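Local coordinates for VC0179-like protein (Escherichia coli, PDB 4XJ6) that is a bacterial dinucleotide cyclase related to cyclic GMP-AMP synthase, probably joining two purine nucleotides into a cyclic dinucleotide by magnesium-dependent nucleotidyl transfer, at residues A284-Q289 / P295-L300; Y115-R120 / H274-C279. All coordinates share one frame; numbering follows the deposited sequence.

Interaction 1. Residues A284-Q289 / P295-L300; sequences AWRDAQ and PSSISL. With GH3 (3'-deoxy-guanosine-5'-triphosphate), chain D.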
ATOM      1  N   ALA A 284     -10.351   8.499  -4.690  1.00 20.52           N
ATOM      2  CA  ALA A 284     -11.129   8.308  -5.908  1.00 21.20           C
ATOM      3  C   ALA A 284     -10.841   9.435  -6.892  1.00 23.41           C
ATOM      4  O   ALA A 284     -10.694   9.203  -8.089  1.00 22.36           O
ATOM      5  CB  ALA A 284     -12.612   8.238  -5.591  1.00 18.88           C
ATOM      6  N   TRP A 285     -10.761  10.657  -6.374  1.00 25.68           N
ATOM      7  CA  TRP A 285     -10.414  11.815  -7.188  1.00 25.16           C
ATOM      8  C   TRP A 285      -9.031  11.642  -7.801  1.00 19.54           C
ATOM      9  O   TRP A 285      -8.824  11.956  -8.973  1.00 20.01           O
ATOM     10  CB  TRP A 285     -10.464  13.102  -6.360  1.00 25.97           C
ATOM     11  CG  TRP A 285      -9.736  14.248  -7.001  1.00 25.76           C
ATOM     12  CD1 TRP A 285     -10.224  15.101  -7.949  1.00 24.97           C
ATOM     13  CD2 TRP A 285      -8.391  14.671  -6.738  1.00 20.42           C
ATOM     14  NE1 TRP A 285      -9.270  16.024  -8.294  1.00 26.24           N
ATOM     15  CE2 TRP A 285      -8.134  15.783  -7.565  1.00 28.19           C
ATOM     16  CE3 TRP A 285      -7.380  14.216  -5.887  1.00 26.88           C
ATOM     17  CZ2 TRP A 285      -6.910  16.448  -7.564  1.00 27.46           C
ATOM     18  CZ3 TRP A 285      -6.165  14.878  -5.888  1.00 26.61           C
ATOM     19  CH2 TRP A 285      -5.939  15.979  -6.720  1.00 25.78           C
ATOM     20  N   ARG A 286      -8.090  11.146  -7.002  1.00 19.21           N
ATOM     21  CA  ARG A 286      -6.732  10.902  -7.477  1.00 20.17           C
ATOM     22  C   ARG A 286      -6.723   9.853  -8.582  1.00 19.83           C
ATOM     23  O   ARG A 286      -6.043  10.011  -9.594  1.00 25.43           O
ATOM     24  CB  ARG A 286      -5.825  10.463  -6.320  1.00 19.01           C
ATOM     25  CG  ARG A 286      -4.412  10.067  -6.750  1.00 19.20           C
ATOM     26  CD  ARG A 286      -4.206   8.556  -6.762  1.00 18.77           C
ATOM     27  NE  ARG A 286      -3.719   8.059  -5.478  1.00 28.80           N
ATOM     28  CZ  ARG A 286      -4.295   7.090  -4.777  1.00 26.01           C
ATOM     29  NH1 ARG A 286      -5.385   6.494  -5.234  1.00 21.35           N
ATOM     30  NH2 ARG A 286      -3.775   6.715  -3.619  1.00 30.97           N
ATOM     31  N   ASP A 287      -7.482   8.781  -8.375  1.00 19.05           N
ATOM     32  CA  ASP A 287      -7.550   7.694  -9.348  1.00 22.18           C
ATOM     33  C   ASP A 287      -8.207   8.145 -10.647  1.00 23.78           C
ATOM     34  O   ASP A 287      -7.916   7.613 -11.717  1.00 20.33           O
ATOM     35  CB  ASP A 287      -8.307   6.495  -8.769  1.00 18.88           C
ATOM     36  CG  ASP A 287      -7.563   5.836  -7.626  1.00 27.56           C
ATOM     37  OD1 ASP A 287      -6.364   6.136  -7.456  1.00 25.37           O
ATOM     38  OD2 ASP A 287      -8.168   5.017  -6.902  1.00 29.53           O
ATOM     39  N   ALA A 288      -9.092   9.130 -10.547  1.00 19.98           N
ATOM     40  CA  ALA A 288      -9.776   9.670 -11.715  1.00 20.65           C
ATOM     41  C   ALA A 288      -8.869  10.598 -12.518  1.00 21.26           C
ATOM     42  O   ALA A 288      -8.877  10.577 -13.748  1.00 22.33           O
ATOM     43  CB  ALA A 288     -11.037  10.402 -11.289  1.00 20.64           C
ATOM     44  N   GLN A 289      -8.083  11.410 -11.818  1.00 22.77           N
ATOM     45  CA  GLN A 289      -7.196  12.362 -12.478  1.00 21.88           C
ATOM     46  C   GLN A 289      -5.920  11.687 -12.978  1.00 22.17           C
ATOM     47  O   GLN A 289      -5.369  12.066 -14.013  1.00 25.94           O
ATOM     48  CB  GLN A 289      -6.845  13.513 -11.532  1.00 21.86           C
ATOM     49  CG  GLN A 289      -8.051  14.216 -10.923  1.00 22.51           C
ATOM     50  CD  GLN A 289      -9.057  14.666 -11.962  1.00 23.35           C
ATOM     51  OE1 GLN A 289      -8.692  15.194 -13.014  1.00 24.90           O
ATOM     52  NE2 GLN A 289     -10.335  14.449 -11.676  1.00 21.87           N
ATOM     53  N   PRO A 295      -0.388  12.047  -6.235  1.00 19.96           N
ATOM     54  CA  PRO A 295       0.009  12.024  -4.826  1.00 19.67           C
ATOM     55  C   PRO A 295      -0.318  10.689  -4.158  1.00 27.57           C
ATOM     56  O   PRO A 295      -1.359  10.084  -4.441  1.00 29.67           O
ATOM     57  CB  PRO A 295      -0.819  13.151  -4.214  1.00 22.55           C
ATOM     58  CG  PRO A 295      -2.019  13.241  -5.083  1.00 22.22           C
ATOM     59  CD  PRO A 295      -1.509  12.972  -6.474  1.00 18.13           C
ATOM     60  N   SER A 296       0.570  10.229  -3.285  1.00 18.84           N
ATOM     61  CA  SER A 296       0.366   8.968  -2.585  1.00 20.02           C
ATOM     62  C   SER A 296      -0.862   9.025  -1.681  1.00 22.13           C
ATOM     63  O   SER A 296      -1.303  10.102  -1.276  1.00 20.29           O
ATOM     64  CB  SER A 296       1.597   8.611  -1.754  1.00 19.86           C
ATOM     65  OG  SER A 296       1.821   9.580  -0.739  1.00 19.70           O
ATOM     66  N   SER A 297      -1.410   7.854  -1.374  1.00 23.12           N
ATOM     67  CA  SER A 297      -2.553   7.758  -0.478  1.00 24.36           C
ATOM     68  C   SER A 297      -2.222   8.305   0.904  1.00 25.09           C
ATOM     69  O   SER A 297      -3.054   8.951   1.535  1.00 23.11           O
ATOM     70  CB  SER A 297      -3.026   6.308  -0.362  1.00 24.41           C
ATOM     71  OG  SER A 297      -3.640   5.872  -1.561  1.00 19.52           O
ATOM     72  N   ILE A 298      -1.000   8.056   1.366  1.00 27.20           N
ATOM     73  CA  ILE A 298      -0.601   8.461   2.711  1.00 20.04           C
ATOM     74  C   ILE A 298      -0.529   9.984   2.842  1.00 27.06           C
ATOM     75  O   ILE A 298      -0.900  10.546   3.873  1.00 29.47           O
ATOM     76  CB  ILE A 298       0.759   7.821   3.117  1.00 25.09           C
ATOM     77  CG1 ILE A 298       1.131   8.197   4.550  1.00 30.73           C
ATOM     78  CG2 ILE A 298       1.877   8.202   2.155  1.00 20.95           C
ATOM     79  CD1 ILE A 298       0.132   7.726   5.565  1.00 41.36           C
ATOM     80  N   SER A 299      -0.071  10.653   1.788  1.00 19.19           N
ATOM     81  CA  SER A 299       0.055  12.104   1.814  1.00 19.00           C
ATOM     82  C   SER A 299      -1.322  12.750   1.750  1.00 24.79           C
ATOM     83  O   SER A 299      -1.562  13.792   2.360  1.00 23.55           O
ATOM     84  CB  SER A 299       0.919  12.595   0.658  1.00 18.96           C
ATOM     85  OG  SER A 299       0.211  12.520  -0.562  1.00 33.37           O
ATOM     86  N   LEU A 300      -2.221  12.123   0.998  1.00 18.01           N
ATOM     87  CA  LEU A 300      -3.603  12.577   0.911  1.00 19.50           C
ATOM     88  C   LEU A 300      -4.297  12.452   2.260  1.00 24.71           C
ATOM     89  O   LEU A 300      -4.982  13.371   2.705  1.00 24.73           O
ATOM     90  CB  LEU A 300      -4.369  11.780  -0.144  1.00 22.27           C
ATOM     91  CG  LEU A 300      -4.123  12.139  -1.610  1.00 22.56           C
ATOM     92  CD1 LEU A 300      -4.994  11.288  -2.524  1.00 18.06           C
ATOM     93  CD2 LEU A 300      -4.381  13.619  -1.838  1.00 16.94           C
TER
HETATM   94  PG  GH3 D 503      -4.139   2.488  -1.384  1.00 21.70           P
HETATM   95  O1G GH3 D 503      -4.031   3.548  -2.451  1.00 17.32           O
HETATM   96  O2G GH3 D 503      -3.101   1.413  -1.592  1.00 22.35           O
HETATM   97  O3G GH3 D 503      -5.506   1.854  -1.444  1.00 23.59           O
HETATM   98  O3B GH3 D 503      -3.928   3.209   0.041  1.00 24.21           O
HETATM   99  PB  GH3 D 503      -2.837   2.707   1.119  1.00 23.09           P
HETATM  100  O1B GH3 D 503      -3.246   3.171   2.495  1.00 27.84           O
HETATM  101  O2B GH3 D 503      -2.708   1.205   1.138  1.00 20.51           O
HETATM  102  O3A GH3 D 503      -1.465   3.442   0.690  1.00 20.86           O
HETATM  103  PA  GH3 D 503      -0.182   2.650   0.129  1.00 30.08           P
HETATM  104  O1A GH3 D 503       0.599   3.567  -0.785  1.00 28.41           O
HETATM  105  O2A GH3 D 503      -0.569   1.380  -0.585  1.00 26.51           O
HETATM  106  O5' GH3 D 503       0.710   2.281   1.416  1.00 25.68           O
HETATM  107  C5' GH3 D 503       0.382   1.191   2.247  1.00 24.87           C
HETATM  108  C4' GH3 D 503       1.128   1.325   3.567  1.00 26.59           C
HETATM  109  O4' GH3 D 503       2.498   1.550   3.310  1.00 29.44           O
HETATM  110  C3' GH3 D 503       0.650   2.488   4.418  1.00 26.13           C
HETATM  111  C2' GH3 D 503       1.911   2.938   5.124  1.00 21.83           C
HETATM  112  O2' GH3 D 503       1.991   2.331   6.393  1.00 19.99           O
HETATM  113  C1' GH3 D 503       3.053   2.448   4.251  1.00 21.67           C
HETATM  114  N9  GH3 D 503       3.610   3.591   3.515  1.00 25.19           N
HETATM  115  C8  GH3 D 503       3.391   3.860   2.189  1.00 23.80           C
HETATM  116  N7  GH3 D 503       4.067   4.986   1.856  1.00 24.48           N
HETATM  117  C5  GH3 D 503       4.721   5.429   2.957  1.00 27.00           C
HETATM  118  C6  GH3 D 503       5.551   6.520   3.176  1.00 25.16           C
HETATM  119  O6  GH3 D 503       5.804   7.295   2.257  1.00 30.10           O
HETATM  120  N1  GH3 D 503       6.088   6.730   4.428  1.00 26.58           N
HETATM  121  C2  GH3 D 503       5.803   5.859   5.457  1.00 30.31           C
HETATM  122  N2  GH3 D 503       6.327   6.066   6.664  1.00 31.18           N
HETATM  123  N3  GH3 D 503       4.978   4.776   5.232  1.00 30.48           N
HETATM  124  C4  GH3 D 503       4.444   4.561   4.006  1.00 27.68           C
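The guanidinium of Arg-286 meets the backbone carbonyl of Pro-295 at its edge: O lies only 9° out of the guanidinium plane, and the bond from Arg-286 NE to Pro-295 O, 3.3 Å long, is fairly straight at 161°. Elsewhere on that edge, Arg-286 NH1 is modelled in a salt bridge with Asp-287 OD1, at a 2.5 Å so short that its exact length is doubtful. An oxygen of the bound nucleotide, O1G, stands oblique to the plane, neither squarely over a face nor in line with an edge. The indole of Trp-285, a neighbour on the same helix, carries Gln-289 CG over one face, 3.4 Å above its plane and displaced to the rim. The helix backbone sets Arg-286 CB 4.0 Å from Leu-300 CD1; chi1 (175°, CG anti to the backbone N) sends CG to within 4.1 Å of Pro-295 CD, and bends at chi2 and chi3 then turn the guanidinium to the Pro-295 carbonyl. The connection is helix–loop–helix: helix 274-289 ends, a short loop follows, and Ser-296 N-caps helix 297-310 through a weak bond from Ser-299 N to Ser-296 OG (3.3 Å). Ser-299 OG also donates to Ser-296 O at 2.9 Å, sharing that oxygen with Leu-300 N, and both come from the same face of the carbonyl plane. Ser-297 and Ile-298, in the first turn of the capped helix, belong to the nucleotide pocket. Ser-297 OG is modelled as a donor to O1G of the nucleotide, and Arg-286 NH2 as a weaker one, but these two side-chain atoms clash, leaving the details of both phosphate bonds doubtful. Ile-298 CG2 approaches the guanine at N7, 3.9 Å away, with Val-260 and Trp-263 of helix 257-271 against the same side chain.

Interaction 2. Residues Y115-R120 / H274-C279; sequences YDTLNR and HLRSVC. With GH3 (3'-deoxy-guanosine-5'-triphosphate), chain D.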
ATOM      1  N   TYR A 115      -6.973  -0.756   7.331  1.00 25.57           N
ATOM      2  CA  TYR A 115      -7.818   0.240   7.989  1.00 30.16           C
ATOM      3  C   TYR A 115      -8.982   0.689   7.104  1.00 27.14           C
ATOM      4  O   TYR A 115      -9.477   1.806   7.243  1.00 20.18           O
ATOM      5  CB  TYR A 115      -7.004   1.463   8.442  1.00 20.05           C
ATOM      6  CG  TYR A 115      -5.897   1.913   7.511  1.00 19.31           C
ATOM      7  CD1 TYR A 115      -6.182   2.529   6.297  1.00 22.94           C
ATOM      8  CD2 TYR A 115      -4.564   1.758   7.868  1.00 26.85           C
ATOM      9  CE1 TYR A 115      -5.166   2.951   5.457  1.00 18.35           C
ATOM     10  CE2 TYR A 115      -3.544   2.177   7.037  1.00 18.77           C
ATOM     11  CZ  TYR A 115      -3.849   2.773   5.833  1.00 23.62           C
ATOM     12  OH  TYR A 115      -2.829   3.189   5.005  1.00 21.92           O
ATOM     13  N   ASP A 116      -9.403  -0.189   6.196  1.00 28.76           N
ATOM     14  CA  ASP A 116     -10.658  -0.026   5.457  1.00 23.71           C
ATOM     15  C   ASP A 116     -10.778   1.292   4.683  1.00 25.29           C
ATOM     16  O   ASP A 116     -11.644   2.117   4.978  1.00 23.52           O
ATOM     17  CB  ASP A 116     -11.843  -0.159   6.423  1.00 25.04           C
ATOM     18  CG  ASP A 116     -13.181  -0.231   5.706  1.00 30.03           C
ATOM     19  OD1 ASP A 116     -13.219  -0.727   4.561  1.00 28.13           O
ATOM     20  OD2 ASP A 116     -14.194   0.214   6.287  1.00 33.71           O
ATOM     21  N   THR A 117      -9.912   1.487   3.693  1.00 24.84           N
ATOM     22  CA  THR A 117     -10.030   2.626   2.784  1.00 24.81           C
ATOM     23  C   THR A 117      -9.714   2.205   1.349  1.00 25.17           C
ATOM     24  O   THR A 117      -9.437   3.042   0.489  1.00 19.86           O
ATOM     25  CB  THR A 117      -9.102   3.796   3.189  1.00 21.95           C
ATOM     26  OG1 THR A 117      -7.774   3.306   3.396  1.00 20.19           O
ATOM     27  CG2 THR A 117      -9.593   4.472   4.465  1.00 18.98           C
ATOM     28  N   LEU A 118      -9.763   0.900   1.101  1.00 25.43           N
ATOM     29  CA  LEU A 118      -9.477   0.360  -0.221  1.00 25.34           C
ATOM     30  C   LEU A 118     -10.621   0.633  -1.188  1.00 24.50           C
ATOM     31  O   LEU A 118     -11.751   0.204  -0.961  1.00 24.14           O
ATOM     32  CB  LEU A 118      -9.210  -1.143  -0.139  1.00 28.75           C
ATOM     33  CG  LEU A 118      -8.929  -1.815  -1.484  1.00 30.54           C
ATOM     34  CD1 LEU A 118      -7.710  -1.188  -2.139  1.00 29.79           C
ATOM     35  CD2 LEU A 118      -8.731  -3.298  -1.291  1.00 33.54           C
ATOM     36  N   ASN A 119     -10.322   1.351  -2.264  1.00 22.64           N
ATOM     37  CA  ASN A 119     -11.324   1.657  -3.277  1.00 20.79           C
ATOM     38  C   ASN A 119     -11.256   0.702  -4.462  1.00 23.50           C
ATOM     39  O   ASN A 119     -10.202   0.138  -4.760  1.00 20.71           O
ATOM     40  CB  ASN A 119     -11.164   3.095  -3.779  1.00 18.32           C
ATOM     41  CG  ASN A 119     -11.564   4.128  -2.743  1.00 22.41           C
ATOM     42  OD1 ASN A 119     -12.275   3.824  -1.785  1.00 24.53           O
ATOM     43  ND2 ASN A 119     -11.116   5.364  -2.938  1.00 20.62           N
ATOM     44  N   ARG A 120     -12.389   0.522  -5.133  1.00 25.30           N
ATOM     45  CA  ARG A 120     -12.412  -0.174  -6.410  1.00 26.91           C
ATOM     46  C   ARG A 120     -11.619   0.638  -7.428  1.00 26.51           C
ATOM     47  O   ARG A 120     -11.614   1.866  -7.374  1.00 23.51           O
ATOM     48  CB  ARG A 120     -13.846  -0.387  -6.905  1.00 26.89           C
ATOM     49  CG  ARG A 120     -14.669  -1.386  -6.106  1.00 29.40           C
ATOM     50  CD  ARG A 120     -15.968  -1.700  -6.837  1.00 35.54           C
ATOM     51  NE  ARG A 120     -16.840  -2.606  -6.094  1.00 43.60           N
ATOM     52  CZ  ARG A 120     -17.855  -2.207  -5.333  1.00 45.67           C
ATOM     53  NH1 ARG A 120     -18.130  -0.915  -5.206  1.00 43.76           N
ATOM     54  NH2 ARG A 120     -18.599  -3.102  -4.694  1.00 44.88           N
ATOM     55  N   HIS A 274     -16.502  10.025   9.307  1.00 29.88           N
ATOM     56  CA  HIS A 274     -16.556  10.620   7.974  1.00 29.56           C
ATOM     57  C   HIS A 274     -15.163  10.808   7.376  1.00 27.23           C
ATOM     58  O   HIS A 274     -15.025  11.118   6.193  1.00 26.80           O
ATOM     59  CB  HIS A 274     -17.289  11.966   8.014  1.00 24.80           C
ATOM     60  CG  HIS A 274     -16.654  12.974   8.922  1.00 25.38           C
ATOM     61  ND1 HIS A 274     -16.916  13.025  10.274  1.00 33.94           N
ATOM     62  CD2 HIS A 274     -15.772  13.971   8.673  1.00 25.13           C
ATOM     63  CE1 HIS A 274     -16.221  14.008  10.819  1.00 32.64           C
ATOM     64  NE2 HIS A 274     -15.519  14.597   9.869  1.00 35.77           N
ATOM     65  N   LEU A 275     -14.136  10.620   8.200  1.00 23.25           N
ATOM     66  CA  LEU A 275     -12.754  10.743   7.750  1.00 24.87           C
ATOM     67  C   LEU A 275     -12.415   9.688   6.703  1.00 21.54           C
ATOM     68  O   LEU A 275     -11.732   9.976   5.720  1.00 25.91           O
ATOM     69  CB  LEU A 275     -11.788  10.627   8.926  1.00 26.41           C
ATOM     70  CG  LEU A 275     -10.308  10.664   8.542  1.00 25.65           C
ATOM     71  CD1 LEU A 275      -9.973  11.993   7.888  1.00 22.35           C
ATOM     72  CD2 LEU A 275      -9.424  10.416   9.750  1.00 25.84           C
ATOM     73  N   ARG A 276     -12.881   8.463   6.922  1.00 21.60           N
ATOM     74  CA  ARG A 276     -12.662   7.394   5.958  1.00 27.66           C
ATOM     75  C   ARG A 276     -13.374   7.702   4.649  1.00 26.60           C
ATOM     76  O   ARG A 276     -12.844   7.440   3.569  1.00 28.59           O
ATOM     77  CB  ARG A 276     -13.136   6.051   6.514  1.00 25.75           C
ATOM     78  CG  ARG A 276     -12.134   5.381   7.439  1.00 28.65           C
ATOM     79  CD  ARG A 276     -12.558   3.964   7.793  1.00 28.67           C
ATOM     80  NE  ARG A 276     -11.635   3.339   8.737  1.00 33.45           N
ATOM     81  CZ  ARG A 276     -11.781   3.377  10.057  1.00 34.89           C
ATOM     82  NH1 ARG A 276     -12.814   4.012  10.592  1.00 35.91           N
ATOM     83  NH2 ARG A 276     -10.894   2.784  10.844  1.00 37.02           N
ATOM     84  N   SER A 277     -14.574   8.267   4.755  1.00 32.12           N
ATOM     85  CA  SER A 277     -15.358   8.626   3.581  1.00 25.37           C
ATOM     86  C   SER A 277     -14.639   9.675   2.736  1.00 22.06           C
ATOM     87  O   SER A 277     -14.456   9.489   1.535  1.00 20.05           O
ATOM     88  CB  SER A 277     -16.744   9.139   3.990  1.00 23.81           C
ATOM     89  OG  SER A 277     -17.485   8.155   4.698  1.00 26.64           O
ATOM     90  N   VAL A 278     -14.222  10.768   3.370  1.00 20.78           N
ATOM     91  CA  VAL A 278     -13.563  11.857   2.651  1.00 30.06           C
ATOM     92  C   VAL A 278     -12.175  11.455   2.149  1.00 25.26           C
ATOM     93  O   VAL A 278     -11.678  12.016   1.172  1.00 23.69           O
ATOM     94  CB  VAL A 278     -13.439  13.125   3.527  1.00 30.92           C
ATOM     95  CG1 VAL A 278     -14.814  13.620   3.949  1.00 32.04           C
ATOM     96  CG2 VAL A 278     -12.585  12.852   4.743  1.00 33.08           C
ATOM     97  N   CYS A 279     -11.552  10.483   2.813  1.00 19.77           N
ATOM     98  CA  CYS A 279     -10.264   9.960   2.362  1.00 19.91           C
ATOM     99  C   CYS A 279     -10.471   9.055   1.154  1.00 20.27           C
ATOM    100  O   CYS A 279      -9.686   9.081   0.209  1.00 18.46           O
ATOM    101  CB  CYS A 279      -9.550   9.201   3.483  1.00 21.28           C
ATOM    102  SG  CYS A 279      -8.732  10.258   4.704  1.00 27.27           S
TER
HETATM  103  PG  GH3 D 503      -4.139   2.488  -1.384  1.00 21.70           P
HETATM  104  O1G GH3 D 503      -4.031   3.548  -2.451  1.00 17.32           O
HETATM  105  O2G GH3 D 503      -3.101   1.413  -1.592  1.00 22.35           O
HETATM  106  O3G GH3 D 503      -5.506   1.854  -1.444  1.00 23.59           O
HETATM  107  O3B GH3 D 503      -3.928   3.209   0.041  1.00 24.21           O
HETATM  108  PB  GH3 D 503      -2.837   2.707   1.119  1.00 23.09           P
HETATM  109  O1B GH3 D 503      -3.246   3.171   2.495  1.00 27.84           O
HETATM  110  O2B GH3 D 503      -2.708   1.205   1.138  1.00 20.51           O
HETATM  111  O3A GH3 D 503      -1.465   3.442   0.690  1.00 20.86           O
HETATM  112  PA  GH3 D 503      -0.182   2.650   0.129  1.00 30.08           P
HETATM  113  O1A GH3 D 503       0.599   3.567  -0.785  1.00 28.41           O
HETATM  114  O2A GH3 D 503      -0.569   1.380  -0.585  1.00 26.51           O
HETATM  115  O5' GH3 D 503       0.710   2.281   1.416  1.00 25.68           O
HETATM  116  C5' GH3 D 503       0.382   1.191   2.247  1.00 24.87           C
HETATM  117  C4' GH3 D 503       1.128   1.325   3.567  1.00 26.59           C
HETATM  118  O4' GH3 D 503       2.498   1.550   3.310  1.00 29.44           O
HETATM  119  C3' GH3 D 503       0.650   2.488   4.418  1.00 26.13           C
HETATM  120  C2' GH3 D 503       1.911   2.938   5.124  1.00 21.83           C
HETATM  121  O2' GH3 D 503       1.991   2.331   6.393  1.00 19.99           O
HETATM  122  C1' GH3 D 503       3.053   2.448   4.251  1.00 21.67           C
HETATM  123  N9  GH3 D 503       3.610   3.591   3.515  1.00 25.19           N
HETATM  124  C8  GH3 D 503       3.391   3.860   2.189  1.00 23.80           C
HETATM  125  N7  GH3 D 503       4.067   4.986   1.856  1.00 24.48           N
HETATM  126  C5  GH3 D 503       4.721   5.429   2.957  1.00 27.00           C
HETATM  127  C6  GH3 D 503       5.551   6.520   3.176  1.00 25.16           C
HETATM  128  O6  GH3 D 503       5.804   7.295   2.257  1.00 30.10           O
HETATM  129  N1  GH3 D 503       6.088   6.730   4.428  1.00 26.58           N
HETATM  130  C2  GH3 D 503       5.803   5.859   5.457  1.00 30.31           C
HETATM  131  N2  GH3 D 503       6.327   6.066   6.664  1.00 31.18           N
HETATM  132  N3  GH3 D 503       4.978   4.776   5.232  1.00 30.48           N
HETATM  133  C4  GH3 D 503       4.444   4.561   4.006  1.00 27.68           C
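Arg-276 leaves helix 274-289 facing the loop 115-120, its CB directed at that loop, and the nearest backbones are those of Arg-276 and Thr-117, with CA atoms 6.3 Å apart. CG is anti to the carbonyl carbon (chi1 -82°) and touches a methyl group, Thr-117 CG2, at 4.0 Å; the two side chains cross at about a right angle. CD, the next atom along an extended chain, passes the carbonyl of Asp-116, with Arg-276 CD 3.5 Å from Asp-116 O. NE then donates to the preceding carbonyl, and the distance from Arg-276 NE to Tyr-115 O is 3.0 Å with a nearly straight N-H...O angle of 167°. Beyond it, CZ and NH2 of Arg-276 each lie 4.0 Å from Tyr-115 O, so NE comes closest. The oxygen sits almost in the guanidinium plane, yet NE stands 37° above the carbonyl plane of Tyr-115, off its lone pairs. The Asp-116 carboxylate is near but not in contact: its OD2 is 4.7 Å from Arg-276 NE, while OD1 forms salt bridges with Lys-21 and Arg-280. On the pocket side of the loop, the Tyr-115 ring presents its edge to the triphosphate, and Tyr-115 OH donates to O1B of the bound nucleotide at 2.5 Å; Phe-264 of helix 257-271 packs edge-to-face with this ring. Across the segments the arginine's hydrogen bond goes to a neutral backbone acceptor, the Asp-116 carboxylate adding at most a longer-range attraction, and that bond holds the carbonyl of the very residue whose hydroxyl grips the beta-phosphate, consistent with a second-shell part for Arg-276.

The centres of interactions 1 and 2 lie 12 Å apart, and both draw on helix 274-289. Along the chain they come in series, since 274-279 precedes 284-289. Where they meet, Ala-284 N lies 3.7 Å from Asn-119 ND2, a packing contact. Interaction 2 joins the nucleotidyltransferase region, through the loop between strands 106-110 and 128-138, to the C-terminal region; interaction 1 lies wholly within the latter. Both touch the same nucleotide, interaction 2 at its beta-phosphate, with Leu-118 beside the gamma-phosphate, and interaction 1 at the base and, less surely in detail, the gamma-phosphate. Helix 274-289 therefore packs on the pocket loop 115-120 near its start and brings Arg-286 to the pocket near its end.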